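Local coordinates for protein catalase (Corynebacterium glutamicum, PDB 4B7H) that breaks hydrogen peroxide down to water and oxygen at a haem, binds NADPH and is inhibited by nitric oxide, at residues Val64-Pro69 with Gly112-Pro117; Ile159-Arg164 with Trp177-Arg182; Asp237-Ala242 with Ala252-Glu257; Ala351-Gln356 with Ala362-Leu367. All blocks are in the same frame, centred on the assembly; numbering follows the deposited sequence. Where two conformers were deposited one is given.

Interactions 1 and 4 both touch the haem of catalase, while interactions 2 and 3 pack parts of the fold farther off. The centres of interactions 1 and 4 lie about 17 Å apart; they also meet directly, through a probable hydrogen bond of 2.8 Å from Gln355 NE2 to Ile68 O. Interaction 2, its centre about 18 Å from that of interaction 1, adjoins it by the salt bridge of Arg164 NE with Glu113 OE2, 2.7 Å, and by Ile159 packing on Pro69. Interaction 3 touches interaction 1 where Ala252 meets Pro117, but its centre is about 31 Å from that of interaction 4, across the chain's centre. All four reach the second subunit.

Interaction 1: Val64-Pro69 with Gly112-Pro117; sequences VPERIP and GEQGSP. With HEM (protoporphyrin IX containing Fe), chain E.
Glu66 reaches across to the turn at Glu113 and Gln114. Glu66 CB lies 3.9 Å from Gln114 CG. With CG between the backbone N and the carbonyl carbon (chi1 71°) and the chain extended beyond it, the carboxylate arrives at the start of the turn, Glu66 CD 3.7 Å from Gln114 N. There Glu66 OE1 accepts the backbone N-H of Gln114, Gln114 N to Glu66 OE1 2.9 Å at 148°, from above the carboxylate plane; Gln114 CB also lies close to this oxygen. The other oxygen, Glu66 OE2, rests 3.2 Å from Glu113 CB. Glu113 turns its own carboxylate elsewhere, to Arg164. The turn, type I from Glu113 to Ser116, is fastened at Glu113 O, which receives both Ser116 N and, on a lone pair in the carbonyl plane, Ser116 OG at 2.7 Å. Arg67 NE makes a hydrogen bond to the haem propionate oxygen O1D, 2.9 Å away, while Ile323 and Glu324 carbonyls take its other nitrogens. Pro69, after a cis peptide bond, lays CD 3.8 Å from haem C1A and also touches nitric oxide. A loop anchored on a beta turn thus supplies part of the catalase haem pocket, with Arg67 hydrogen-bonded to a propionate.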
# COMPACT_ATOMS: atom_id res chain seq x y z
N VAL A 64 -10.05 0.64 4.39
CA VAL A 64 -9.29 -0.26 3.53
C VAL A 64 -10.17 -0.55 2.31
O VAL A 64 -11.36 -0.30 2.35
CB VAL A 64 -8.96 -1.55 4.31
CG1 VAL A 64 -8.04 -1.22 5.48
CG2 VAL A 64 -10.24 -2.22 4.83
N PRO A 65 -9.57 -1.05 1.21
CA PRO A 65 -10.42 -1.36 0.06
C PRO A 65 -11.49 -2.38 0.42
O PRO A 65 -11.22 -3.40 1.07
CB PRO A 65 -9.43 -1.97 -0.94
CG PRO A 65 -8.09 -1.44 -0.51
CD PRO A 65 -8.16 -1.41 0.97
N GLU A 66 -12.73 -2.11 0.03
CA GLU A 66 -13.80 -3.09 0.23
C GLU A 66 -13.62 -4.21 -0.80
O GLU A 66 -12.94 -4.03 -1.82
CB GLU A 66 -15.18 -2.43 0.08
CG GLU A 66 -15.51 -2.04 -1.36
CD GLU A 66 -16.82 -1.26 -1.51
OE1 GLU A 66 -17.27 -0.61 -0.54
OE2 GLU A 66 -17.40 -1.30 -2.63
N ARG A 67 -14.22 -5.37 -0.54
CA ARG A 67 -14.21 -6.46 -1.52
C ARG A 67 -14.83 -6.03 -2.84
O ARG A 67 -15.84 -5.31 -2.87
CB ARG A 67 -15.03 -7.63 -1.01
CG ARG A 67 -14.47 -8.33 0.18
CD ARG A 67 -15.62 -9.08 0.87
NE ARG A 67 -15.15 -9.94 1.94
CZ ARG A 67 -14.76 -9.51 3.13
NH1 ARG A 67 -14.79 -8.20 3.42
NH2 ARG A 67 -14.33 -10.38 4.03
N ILE A 68 -14.26 -6.53 -3.94
CA ILE A 68 -14.96 -6.51 -5.22
C ILE A 68 -15.05 -7.95 -5.76
O ILE A 68 -14.02 -8.60 -5.97
CB ILE A 68 -14.29 -5.56 -6.26
CG1 ILE A 68 -15.03 -5.66 -7.60
CG2 ILE A 68 -12.79 -5.84 -6.43
CD1 ILE A 68 -14.57 -4.65 -8.66
N PRO A 69 -16.28 -8.48 -5.92
CA PRO A 69 -17.57 -7.96 -5.47
C PRO A 69 -17.84 -8.42 -4.03
O PRO A 69 -16.88 -8.79 -3.33
CB PRO A 69 -18.56 -8.60 -6.46
CG PRO A 69 -17.82 -9.80 -7.07
CD PRO A 69 -16.43 -9.83 -6.49
N GLY A 112 -23.47 -4.10 -4.76
CA GLY A 112 -23.40 -2.86 -4.02
C GLY A 112 -22.14 -2.69 -3.19
O GLY A 112 -21.46 -3.66 -2.84
N GLU A 113 -21.82 -1.44 -2.88
CA GLU A 113 -20.66 -1.11 -2.06
C GLU A 113 -20.98 -1.23 -0.57
O GLU A 113 -22.10 -1.56 -0.19
CB GLU A 113 -20.16 0.29 -2.41
CG GLU A 113 -19.79 0.44 -3.90
CD GLU A 113 -20.98 0.71 -4.81
OE1 GLU A 113 -22.10 0.93 -4.32
OE2 GLU A 113 -20.79 0.72 -6.04
N GLN A 114 -20.00 -0.86 0.25
CA GLN A 114 -20.05 -1.00 1.70
C GLN A 114 -21.26 -0.47 2.44
O GLN A 114 -21.59 -0.97 3.51
CB GLN A 114 -18.84 -0.32 2.30
CG GLN A 114 -17.79 -1.26 2.78
CD GLN A 114 -16.82 -0.56 3.69
OE1 GLN A 114 -16.25 0.47 3.32
NE2 GLN A 114 -16.65 -1.08 4.89
N GLY A 115 -21.90 0.57 1.91
CA GLY A 115 -22.95 1.22 2.66
C GLY A 115 -24.33 0.92 2.10
O GLY A 115 -25.33 1.46 2.58
N SER A 116 -24.36 0.03 1.11
CA SER A 116 -25.55 -0.22 0.27
C SER A 116 -26.50 -1.19 0.96
O SER A 116 -26.10 -1.89 1.89
CB SER A 116 -25.16 -0.75 -1.12
OG SER A 116 -24.58 -2.04 -1.05
N PRO A 117 -27.77 -1.23 0.54
CA PRO A 117 -28.75 -2.05 1.27
C PRO A 117 -28.60 -3.57 1.10
O PRO A 117 -28.34 -4.07 0.00
CB PRO A 117 -30.09 -1.61 0.67
CG PRO A 117 -29.82 -0.27 0.08
CD PRO A 117 -28.43 -0.37 -0.45
CHA HEM E . -16.11 -12.65 -3.38
CHB HEM E . -13.79 -13.71 -7.51
CHC HEM E . -17.58 -16.40 -8.86
CHD HEM E . -18.99 -16.50 -4.26
C1A HEM E . -15.17 -12.69 -4.38
C2A HEM E . -13.88 -12.02 -4.35
C3A HEM E . -13.24 -12.34 -5.49
C4A HEM E . -14.10 -13.19 -6.27
CMA HEM E . -11.84 -11.90 -5.95
CAA HEM E . -13.36 -11.14 -3.20
CBA HEM E . -12.67 -12.01 -2.16
CGA HEM E . -11.97 -11.21 -1.09
O1A HEM E . -12.01 -11.67 0.08
O2A HEM E . -11.38 -10.14 -1.38
C1B HEM E . -14.62 -14.51 -8.26
C2B HEM E . -14.35 -14.99 -9.60
C3B HEM E . -15.43 -15.71 -9.98
C4B HEM E . -16.36 -15.73 -8.88
CMB HEM E . -13.08 -14.65 -10.40
CAB HEM E . -15.69 -16.48 -11.29
CBB HEM E . -14.70 -16.96 -12.05
C1C HEM E . -18.20 -16.81 -7.70
C2C HEM E . -19.06 -17.97 -7.51
C3C HEM E . -19.45 -17.98 -6.22
C4C HEM E . -18.82 -16.85 -5.57
CMC HEM E . -19.46 -18.97 -8.62
CAC HEM E . -20.32 -18.99 -5.45
CBC HEM E . -20.40 -20.29 -5.79
C1D HEM E . -18.40 -15.43 -3.64
C2D HEM E . -18.70 -15.05 -2.30
C3D HEM E . -17.82 -13.86 -2.01
C4D HEM E . -17.05 -13.64 -3.21
CMD HEM E . -19.71 -15.70 -1.36
CAD HEM E . -17.76 -13.11 -0.69
CBD HEM E . -16.94 -13.94 0.30
CGD HEM E . -17.01 -13.20 1.60
O1D HEM E . -15.96 -12.70 2.08
O2D HEM E . -18.13 -13.09 2.16
NA HEM E . -15.27 -13.41 -5.56
NB HEM E . -15.85 -14.98 -7.85
NC HEM E . -18.07 -16.15 -6.49
ND HEM E . -17.43 -14.57 -4.16
FE HEM E . -16.69 -14.75 -6.02

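Interaction 2: Ile159-Arg164 with Trp177-Arg182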
# COMPACT_ATOMS: atom_id res chain seq x y z
N ILE A 159 -19.39 -8.43 -13.61
CA ILE A 159 -19.38 -7.59 -12.42
C ILE A 159 -19.37 -6.10 -12.78
O ILE A 159 -20.12 -5.31 -12.19
CB ILE A 159 -18.26 -7.97 -11.45
CG1 ILE A 159 -18.45 -9.41 -10.95
CG2 ILE A 159 -18.19 -6.99 -10.29
CD1 ILE A 159 -19.74 -9.66 -10.15
N HIS A 160 -18.44 -5.60 -13.79
CA HIS A 160 -18.64 -4.21 -14.19
C HIS A 160 -20.09 -3.99 -14.66
O HIS A 160 -20.72 -2.98 -14.33
CB HIS A 160 -17.72 -3.80 -15.34
CG HIS A 160 -16.25 -3.84 -15.04
ND1 HIS A 160 -15.25 -3.81 -15.99
CD2 HIS A 160 -15.62 -3.92 -13.85
CE1 HIS A 160 -14.08 -3.85 -15.39
NE2 HIS A 160 -14.28 -3.92 -14.09
N SER A 161 -20.72 -4.85 -15.35
CA SER A 161 -22.06 -4.54 -15.86
C SER A 161 -23.09 -4.37 -14.75
O SER A 161 -24.10 -3.68 -14.93
CB SER A 161 -22.53 -5.58 -16.88
OG SER A 161 -23.03 -6.76 -16.26
N GLN A 162 -22.82 -4.99 -13.60
CA GLN A 162 -23.67 -4.88 -12.42
C GLN A 162 -23.35 -3.68 -11.52
O GLN A 162 -24.12 -3.39 -10.59
CB GLN A 162 -23.53 -6.15 -11.59
CG GLN A 162 -24.20 -7.32 -12.27
CD GLN A 162 -25.70 -7.20 -12.18
OE1 GLN A 162 -26.25 -6.97 -11.09
NE2 GLN A 162 -26.39 -7.31 -13.32
N LYS A 163 -22.23 -3.02 -11.79
CA LYS A 163 -21.77 -1.89 -10.99
C LYS A 163 -22.06 -0.57 -11.71
O LYS A 163 -23.12 -0.43 -12.33
CB LYS A 163 -20.30 -2.07 -10.57
CG LYS A 163 -20.11 -3.16 -9.51
CD LYS A 163 -18.65 -3.29 -9.11
CE LYS A 163 -18.45 -3.96 -7.74
NZ LYS A 163 -18.91 -3.10 -6.61
N ARG A 164 -21.17 0.42 -11.63
CA ARG A 164 -21.51 1.76 -12.09
C ARG A 164 -20.85 2.13 -13.41
O ARG A 164 -19.70 1.76 -13.67
CB ARG A 164 -21.13 2.78 -11.02
CG ARG A 164 -21.84 2.50 -9.72
CD ARG A 164 -21.29 3.30 -8.53
NE ARG A 164 -21.96 2.83 -7.32
CZ ARG A 164 -23.17 3.23 -6.94
NH1 ARG A 164 -23.82 4.16 -7.63
NH2 ARG A 164 -23.73 2.71 -5.85
N TRP A 177 -28.78 -5.45 -18.81
CA TRP A 177 -29.49 -6.28 -19.78
C TRP A 177 -28.73 -6.44 -21.09
O TRP A 177 -28.84 -7.48 -21.76
CB TRP A 177 -30.90 -5.75 -20.02
CG TRP A 177 -31.78 -5.98 -18.83
CD1 TRP A 177 -32.16 -5.05 -17.90
CD2 TRP A 177 -32.35 -7.22 -18.43
NE1 TRP A 177 -32.95 -5.65 -16.94
CE2 TRP A 177 -33.08 -6.99 -17.25
CE3 TRP A 177 -32.33 -8.52 -18.96
CZ2 TRP A 177 -33.77 -8.00 -16.58
CZ3 TRP A 177 -33.01 -9.52 -18.29
CH2 TRP A 177 -33.73 -9.25 -17.12
N ASP A 178 -27.96 -5.42 -21.49
CA ASP A 178 -27.12 -5.55 -22.67
C ASP A 178 -26.14 -6.69 -22.45
O ASP A 178 -25.98 -7.57 -23.31
CB ASP A 178 -26.37 -4.24 -22.96
CG ASP A 178 -25.64 -4.26 -24.29
OD1 ASP A 178 -26.21 -4.77 -25.28
OD2 ASP A 178 -24.50 -3.75 -24.36
N PHE A 179 -25.50 -6.72 -21.28
CA PHE A 179 -24.57 -7.80 -20.99
C PHE A 179 -25.28 -9.15 -20.93
O PHE A 179 -24.86 -10.11 -21.59
CB PHE A 179 -23.78 -7.59 -19.70
CG PHE A 179 -22.86 -8.75 -19.39
CD1 PHE A 179 -21.63 -8.86 -20.04
CD2 PHE A 179 -23.24 -9.76 -18.51
CE1 PHE A 179 -20.79 -9.94 -19.80
CE2 PHE A 179 -22.41 -10.85 -18.27
CZ PHE A 179 -21.18 -10.93 -18.92
N TRP A 180 -26.35 -9.23 -20.14
CA TRP A 180 -27.05 -10.50 -19.97
C TRP A 180 -27.54 -11.10 -21.29
O TRP A 180 -27.37 -12.30 -21.53
CB TRP A 180 -28.21 -10.37 -18.99
CG TRP A 180 -27.85 -10.45 -17.53
CD1 TRP A 180 -26.82 -11.17 -16.96
CD2 TRP A 180 -28.54 -9.81 -16.45
NE1 TRP A 180 -26.84 -11.00 -15.58
CE2 TRP A 180 -27.88 -10.17 -15.25
CE3 TRP A 180 -29.65 -8.96 -16.38
CZ2 TRP A 180 -28.31 -9.72 -14.00
CZ3 TRP A 180 -30.07 -8.51 -15.14
CH2 TRP A 180 -29.40 -8.89 -13.96
N THR A 181 -28.15 -10.28 -22.14
CA THR A 181 -28.65 -10.80 -23.42
C THR A 181 -27.54 -11.15 -24.41
O THR A 181 -27.73 -11.98 -25.29
CB THR A 181 -29.65 -9.85 -24.10
OG1 THR A 181 -29.01 -8.62 -24.45
CG2 THR A 181 -30.85 -9.59 -23.20
N ARG A 182 -26.38 -10.50 -24.28
CA ARG A 182 -25.25 -10.82 -25.15
C ARG A 182 -24.42 -11.98 -24.58
O ARG A 182 -23.57 -12.53 -25.27
CB ARG A 182 -24.40 -9.58 -25.42
CG ARG A 182 -25.13 -8.54 -26.26
CD ARG A 182 -24.30 -7.28 -26.53
NE ARG A 182 -25.10 -6.34 -27.31
CZ ARG A 182 -25.24 -6.41 -28.63
NH1 ARG A 182 -24.59 -7.35 -29.32
NH2 ARG A 182 -26.02 -5.55 -29.27
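Ser161 and Phe179 meet where two consecutive helices of the catalase fold, 155-162 and 173-182, pack against each other; their closest CA atoms, those of these two residues, are 6.6 Å apart. Both side chains leave the backbone toward the opposing helix. Ser161 OG stands between its backbone N and carbonyl carbon (chi1 80°), which sets the hydroxyl beside Phe179 CB at 3.6 Å and near the root of the ring at CG. This is van der Waals contact, since the hydroxyl's hydrogen bond is with Phe158 O, within its own helix. Phe179 also packs on Lys154 and on Ser398 of the fourth subunit.

The second pair is oriented differently. Gln162 and Trp180 run at about a right angle to each other, with the amide and indole planes 33° apart. A bend at chi2 (-73°) swings the glutamine amide back toward the partner helix, where Gln162 NE2 comes 3.2 Å from Trp180 CZ2 and also approaches CH2, at the benzo end of the indole. Phe148 meets this same indole, its ring plane nearly parallel, and helix 187-194 adds Val190, Leu193 and Met194. Trp180 in turn has its CE3 over one face of the Trp177 ring. Farther along helix 173-182, in a salt bridge, Arg182 NE meets Asp178 OD1 at 2.8 Å from the syn side, tilted out of the carboxylate plane, while the oxygen lies in the guanidinium plane.

Interaction 3: Asp237-Ala242 with Ala252-Glu257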
# COMPACT_ATOMS: atom_id res chain seq x y z
N ASP A 237 -37.78 -17.70 2.88
CA ASP A 237 -38.80 -16.70 3.14
C ASP A 237 -38.38 -15.45 2.37
O ASP A 237 -37.28 -14.94 2.58
CB ASP A 237 -38.87 -16.41 4.64
CG ASP A 237 -40.09 -15.60 5.03
OD1 ASP A 237 -40.97 -15.38 4.17
OD2 ASP A 237 -40.17 -15.18 6.20
N CYS A 238 -39.24 -14.98 1.46
CA CYS A 238 -38.84 -13.93 0.52
C CYS A 238 -39.76 -12.73 0.54
O CYS A 238 -40.98 -12.88 0.66
CB CYS A 238 -38.78 -14.48 -0.92
SG CYS A 238 -37.71 -15.91 -1.14
N PHE A 239 -39.17 -11.54 0.40
CA PHE A 239 -39.92 -10.31 0.14
C PHE A 239 -40.41 -10.34 -1.29
O PHE A 239 -39.83 -11.03 -2.14
CB PHE A 239 -39.01 -9.09 0.28
CG PHE A 239 -38.64 -8.76 1.69
CD1 PHE A 239 -39.61 -8.60 2.67
CD2 PHE A 239 -37.30 -8.58 2.04
CE1 PHE A 239 -39.25 -8.29 3.98
CE2 PHE A 239 -36.94 -8.27 3.34
CZ PHE A 239 -37.91 -8.12 4.31
N THR A 240 -41.46 -9.58 -1.58
CA THR A 240 -41.75 -9.24 -2.97
C THR A 240 -40.78 -8.15 -3.41
O THR A 240 -40.04 -7.61 -2.59
CB THR A 240 -43.17 -8.68 -3.12
OG1 THR A 240 -43.28 -7.48 -2.34
CG2 THR A 240 -44.21 -9.69 -2.66
N ASP A 241 -40.78 -7.83 -4.70
CA ASP A 241 -39.93 -6.78 -5.23
C ASP A 241 -40.20 -5.47 -4.49
O ASP A 241 -39.27 -4.79 -4.05
CB ASP A 241 -40.20 -6.62 -6.73
CG ASP A 241 -39.10 -5.88 -7.47
OD1 ASP A 241 -37.90 -6.12 -7.19
OD2 ASP A 241 -39.43 -5.07 -8.36
N ALA A 242 -41.48 -5.13 -4.32
CA ALA A 242 -41.86 -3.89 -3.64
C ALA A 242 -41.45 -3.86 -2.17
O ALA A 242 -40.96 -2.84 -1.67
CB ALA A 242 -43.36 -3.64 -3.79
N ALA A 252 -31.07 -0.23 5.72
CA ALA A 252 -30.10 -0.74 4.76
C ALA A 252 -29.34 -1.94 5.31
O ALA A 252 -28.74 -2.70 4.55
CB ALA A 252 -29.13 0.36 4.36
N ASP A 253 -29.37 -2.10 6.63
CA ASP A 253 -28.66 -3.19 7.29
C ASP A 253 -29.63 -4.22 7.87
O ASP A 253 -29.33 -4.87 8.86
CB ASP A 253 -27.76 -2.61 8.38
CG ASP A 253 -26.77 -1.59 7.84
OD1 ASP A 253 -26.35 -1.72 6.66
OD2 ASP A 253 -26.41 -0.65 8.57
N TYR A 254 -30.78 -4.37 7.22
CA TYR A 254 -31.83 -5.25 7.72
C TYR A 254 -31.35 -6.65 8.04
O TYR A 254 -31.68 -7.22 9.09
CB TYR A 254 -32.97 -5.30 6.70
CG TYR A 254 -34.17 -6.09 7.17
CD1 TYR A 254 -35.15 -5.50 7.97
CD2 TYR A 254 -34.35 -7.41 6.78
CE1 TYR A 254 -36.26 -6.21 8.39
CE2 TYR A 254 -35.46 -8.14 7.20
CZ TYR A 254 -36.41 -7.53 8.00
OH TYR A 254 -37.51 -8.24 8.41
N GLN A 255 -30.55 -7.23 7.14
CA GLN A 255 -30.12 -8.61 7.31
C GLN A 255 -28.97 -8.73 8.29
O GLN A 255 -28.90 -9.69 9.06
CB GLN A 255 -29.78 -9.23 5.95
CG GLN A 255 -30.95 -9.22 4.98
CD GLN A 255 -30.64 -9.96 3.70
OE1 GLN A 255 -29.50 -10.04 3.27
NE2 GLN A 255 -31.68 -10.51 3.08
N ARG A 256 -28.05 -7.76 8.25
CA ARG A 256 -26.98 -7.68 9.24
C ARG A 256 -27.59 -7.62 10.64
O ARG A 256 -27.19 -8.36 11.54
CB ARG A 256 -26.12 -6.43 8.97
CG ARG A 256 -24.98 -6.24 9.95
CD ARG A 256 -24.13 -5.01 9.60
NE ARG A 256 -23.49 -5.14 8.30
CZ ARG A 256 -22.53 -4.33 7.85
NH1 ARG A 256 -22.09 -3.33 8.60
NH2 ARG A 256 -21.99 -4.54 6.65
N GLU A 257 -28.56 -6.73 10.82
CA GLU A 257 -29.18 -6.56 12.13
C GLU A 257 -29.97 -7.80 12.53
O GLU A 257 -29.95 -8.21 13.69
CB GLU A 257 -30.07 -5.31 12.12
CG GLU A 257 -30.67 -4.97 13.48
CD GLU A 257 -31.00 -3.50 13.63
OE1 GLU A 257 -30.97 -2.76 12.62
OE2 GLU A 257 -31.27 -3.07 14.77
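Phe239 and Tyr254 face each other across a wide backbone gap, with their CA atoms 12.2 Å apart, near the starts of two successive helices. These helices of the catalase fold, 241-250 and 254-264, are joined by a short loop, and the two aromatic residues bring their N-terminal starts together: Phe239 lies just ahead of the first helix, and Tyr254 is in the first turn of the second.

Both side chains head toward one another from opposite directions. Tyr254 CG is anti to the backbone N (chi1 -175°), which extends its ring away from the second helix and into the gap. Phe239 comes from the other side and presents its edge to the tyrosine face in an offset edge-to-face pair, with ring centroids 5.7 Å apart and planes at 60°. Contact is made by the far end of the phenylalanine ring: CZ approaches both CE2 and CZ of Tyr254.

The intervening helix completes the apolar cluster, because Val247 touches both rings and Ala244 touches Phe239. The contact lies at the surface, the Phe239 side chain about 13 Å from the NADPH. Thr240 caps the first helix with its side chain, while Asp253 holds the second N-cap position without a capping bond and pairs with Lys72 and with Arg164 of the second subunit. The closest approach between the rings is from Phe239 CZ to Tyr254 CE2, at 3.8 Å.

Interaction 4: Ala351-Gln356 with Ala362-Leu367. With HEM (protoporphyrin IX containing Fe), chain E.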
# COMPACT_ATOMS: atom_id res chain seq x y z
N ALA A 351 -8.11 -16.23 -7.91
CA ALA A 351 -8.53 -14.84 -7.72
C ALA A 351 -8.66 -14.35 -6.29
O ALA A 351 -8.40 -13.18 -6.02
CB ALA A 351 -9.82 -14.59 -8.47
N TYR A 352 -9.09 -15.21 -5.37
CA TYR A 352 -9.43 -14.72 -4.02
C TYR A 352 -8.19 -14.33 -3.23
O TYR A 352 -8.12 -13.22 -2.70
CB TYR A 352 -10.28 -15.72 -3.24
CG TYR A 352 -11.69 -15.85 -3.78
CD1 TYR A 352 -11.93 -16.31 -5.07
CD2 TYR A 352 -12.78 -15.53 -2.99
CE1 TYR A 352 -13.21 -16.42 -5.57
CE2 TYR A 352 -14.08 -15.66 -3.47
CZ TYR A 352 -14.28 -16.09 -4.77
OH TYR A 352 -15.56 -16.23 -5.26
N ALA A 353 -7.21 -15.24 -3.16
CA ALA A 353 -5.96 -14.95 -2.48
C ALA A 353 -5.27 -13.76 -3.13
O ALA A 353 -4.66 -12.94 -2.45
CB ALA A 353 -5.04 -16.16 -2.48
N ASP A 354 -5.37 -13.66 -4.45
CA ASP A 354 -4.78 -12.53 -5.15
C ASP A 354 -5.39 -11.22 -4.64
O ASP A 354 -4.67 -10.27 -4.31
CB ASP A 354 -4.98 -12.66 -6.66
CG ASP A 354 -4.39 -11.49 -7.42
OD1 ASP A 354 -3.16 -11.30 -7.33
OD2 ASP A 354 -5.15 -10.75 -8.08
N GLN A 355 -6.72 -11.15 -4.58
CA GLN A 355 -7.34 -9.92 -4.09
C GLN A 355 -6.99 -9.67 -2.61
O GLN A 355 -6.74 -8.54 -2.20
CB GLN A 355 -8.86 -9.90 -4.28
CG GLN A 355 -9.42 -8.56 -3.80
CD GLN A 355 -10.86 -8.27 -4.19
OE1 GLN A 355 -11.55 -7.52 -3.49
NE2 GLN A 355 -11.32 -8.84 -5.31
N GLN A 356 -6.97 -10.74 -1.82
CA GLN A 356 -6.73 -10.61 -0.39
C GLN A 356 -5.32 -10.09 -0.07
O GLN A 356 -5.15 -9.31 0.86
CB GLN A 356 -7.04 -11.93 0.31
CG GLN A 356 -8.54 -12.18 0.35
CD GLN A 356 -8.93 -13.64 0.34
OE1 GLN A 356 -8.08 -14.54 0.38
NE2 GLN A 356 -10.24 -13.90 0.29
N ALA A 362 0.01 -8.66 2.41
CA ALA A 362 0.74 -9.89 2.13
C ALA A 362 0.61 -10.92 3.26
O ALA A 362 0.63 -12.13 3.01
CB ALA A 362 2.21 -9.58 1.88
N ASN A 363 0.48 -10.43 4.49
CA ASN A 363 0.44 -11.32 5.64
C ASN A 363 -0.93 -11.52 6.24
O ASN A 363 -1.06 -11.85 7.42
CB ASN A 363 1.48 -10.87 6.67
CG ASN A 363 2.88 -11.28 6.28
OD1 ASN A 363 3.08 -12.41 5.84
ND2 ASN A 363 3.84 -10.36 6.38
N TYR A 364 -1.96 -11.39 5.40
CA TYR A 364 -3.34 -11.53 5.83
C TYR A 364 -3.63 -12.87 6.49
O TYR A 364 -4.53 -12.95 7.33
CB TYR A 364 -4.30 -11.32 4.65
CG TYR A 364 -4.34 -12.45 3.64
CD1 TYR A 364 -3.44 -12.50 2.58
CD2 TYR A 364 -5.30 -13.46 3.73
CE1 TYR A 364 -3.49 -13.52 1.64
CE2 TYR A 364 -5.36 -14.49 2.80
CZ TYR A 364 -4.45 -14.51 1.75
OH TYR A 364 -4.52 -15.53 0.82
N ARG A 365 -2.88 -13.90 6.12
CA ARG A 365 -3.12 -15.24 6.66
C ARG A 365 -2.81 -15.32 8.15
O ARG A 365 -3.25 -16.25 8.82
CB ARG A 365 -2.25 -16.29 5.95
CG ARG A 365 -2.54 -16.48 4.48
CD ARG A 365 -3.66 -17.44 4.24
NE ARG A 365 -3.72 -17.82 2.83
CZ ARG A 365 -4.52 -18.76 2.35
NH1 ARG A 365 -5.32 -19.41 3.19
NH2 ARG A 365 -4.53 -19.04 1.06
N ASP A 366 -2.04 -14.36 8.65
CA ASP A 366 -1.61 -14.37 10.04
C ASP A 366 -2.60 -13.68 10.98
O ASP A 366 -2.47 -13.75 12.21
CB ASP A 366 -0.23 -13.72 10.17
CG ASP A 366 0.86 -14.54 9.46
OD1 ASP A 366 0.74 -15.78 9.39
OD2 ASP A 366 1.84 -13.93 8.98
N LEU A 367 -3.58 -12.97 10.42
CA LEU A 367 -4.58 -12.32 11.28
C LEU A 367 -5.37 -13.38 12.03
O LEU A 367 -5.62 -14.46 11.51
CB LEU A 367 -5.53 -11.46 10.46
CG LEU A 367 -4.91 -10.26 9.75
CD1 LEU A 367 -5.96 -9.60 8.90
CD2 LEU A 367 -4.33 -9.27 10.76
CHA HEM E . -16.11 -12.65 -3.38
CHB HEM E . -13.79 -13.71 -7.51
CHC HEM E . -17.58 -16.40 -8.86
CHD HEM E . -18.99 -16.50 -4.26
C1A HEM E . -15.17 -12.69 -4.38
C2A HEM E . -13.88 -12.02 -4.35
C3A HEM E . -13.24 -12.34 -5.49
C4A HEM E . -14.10 -13.19 -6.27
CMA HEM E . -11.84 -11.90 -5.95
CAA HEM E . -13.36 -11.14 -3.20
CBA HEM E . -12.67 -12.01 -2.16
CGA HEM E . -11.97 -11.21 -1.09
O1A HEM E . -12.01 -11.67 0.08
O2A HEM E . -11.38 -10.14 -1.38
C1B HEM E . -14.62 -14.51 -8.26
C2B HEM E . -14.35 -14.99 -9.60
C3B HEM E . -15.43 -15.71 -9.98
C4B HEM E . -16.36 -15.73 -8.88
CMB HEM E . -13.08 -14.65 -10.40
CAB HEM E . -15.69 -16.48 -11.29
CBB HEM E . -14.70 -16.96 -12.05
C1C HEM E . -18.20 -16.81 -7.70
C2C HEM E . -19.06 -17.97 -7.51
C3C HEM E . -19.45 -17.98 -6.22
C4C HEM E . -18.82 -16.85 -5.57
CMC HEM E . -19.46 -18.97 -8.62
CAC HEM E . -20.32 -18.99 -5.45
CBC HEM E . -20.40 -20.29 -5.79
C1D HEM E . -18.40 -15.43 -3.64
C2D HEM E . -18.70 -15.05 -2.30
C3D HEM E . -17.82 -13.86 -2.01
C4D HEM E . -17.05 -13.64 -3.21
CMD HEM E . -19.71 -15.70 -1.36
CAD HEM E . -17.76 -13.11 -0.69
CBD HEM E . -16.94 -13.94 0.30
CGD HEM E . -17.01 -13.20 1.60
O1D HEM E . -15.96 -12.70 2.08
O2D HEM E . -18.13 -13.09 2.16
NA HEM E . -15.27 -13.41 -5.56
NB HEM E . -15.85 -14.98 -7.85
NC HEM E . -18.07 -16.15 -6.49
ND HEM E . -17.43 -14.57 -4.16
FE HEM E . -16.69 -14.75 -6.02
O HOH W 1 -6.81 -16.81 0.94
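The proximal side of the catalase haem is built on helix 343-359, whose Tyr352 ligates the iron through OH at 2.0 Å, with a hydrogen bond to the same oxygen from Arg348. Haem C4A lies over one face of the Tyr352 ring, toward its rim. Gln356 connects the cofactor with the 3-10 segment at Tyr364. Gln356 NE2 donates almost straight to haem propionate O1A, 2.9 Å at 174°, and also to Leu328 O, while Gln356 CB makes a CH-pi contact 3.9 Å from the centroid of the Tyr364 ring, 9° off the normal. Arg365 CG lies over the opposite face, nearer the rim. Water 1 lies in the ring plane: it accepts from Tyr364 OH at 2.6 Å and donates to Gln356 OE1 at 2.7 Å. Both polar ends of the glutamine amide are therefore bound, which should fix its rotation. Tyr364 CG lies between its backbone N and carbonyl carbon (chi1 73°), and the ring reaches the helix, where Tyr364 OH is 3.4 Å from Ala353 CB. Asn363 is hydrogen-bonded to His58 and Arg365 is salt-bridged to Glu54, both of the third subunit. The 3-10 segment closely follows helix 343-359 and folds back against it.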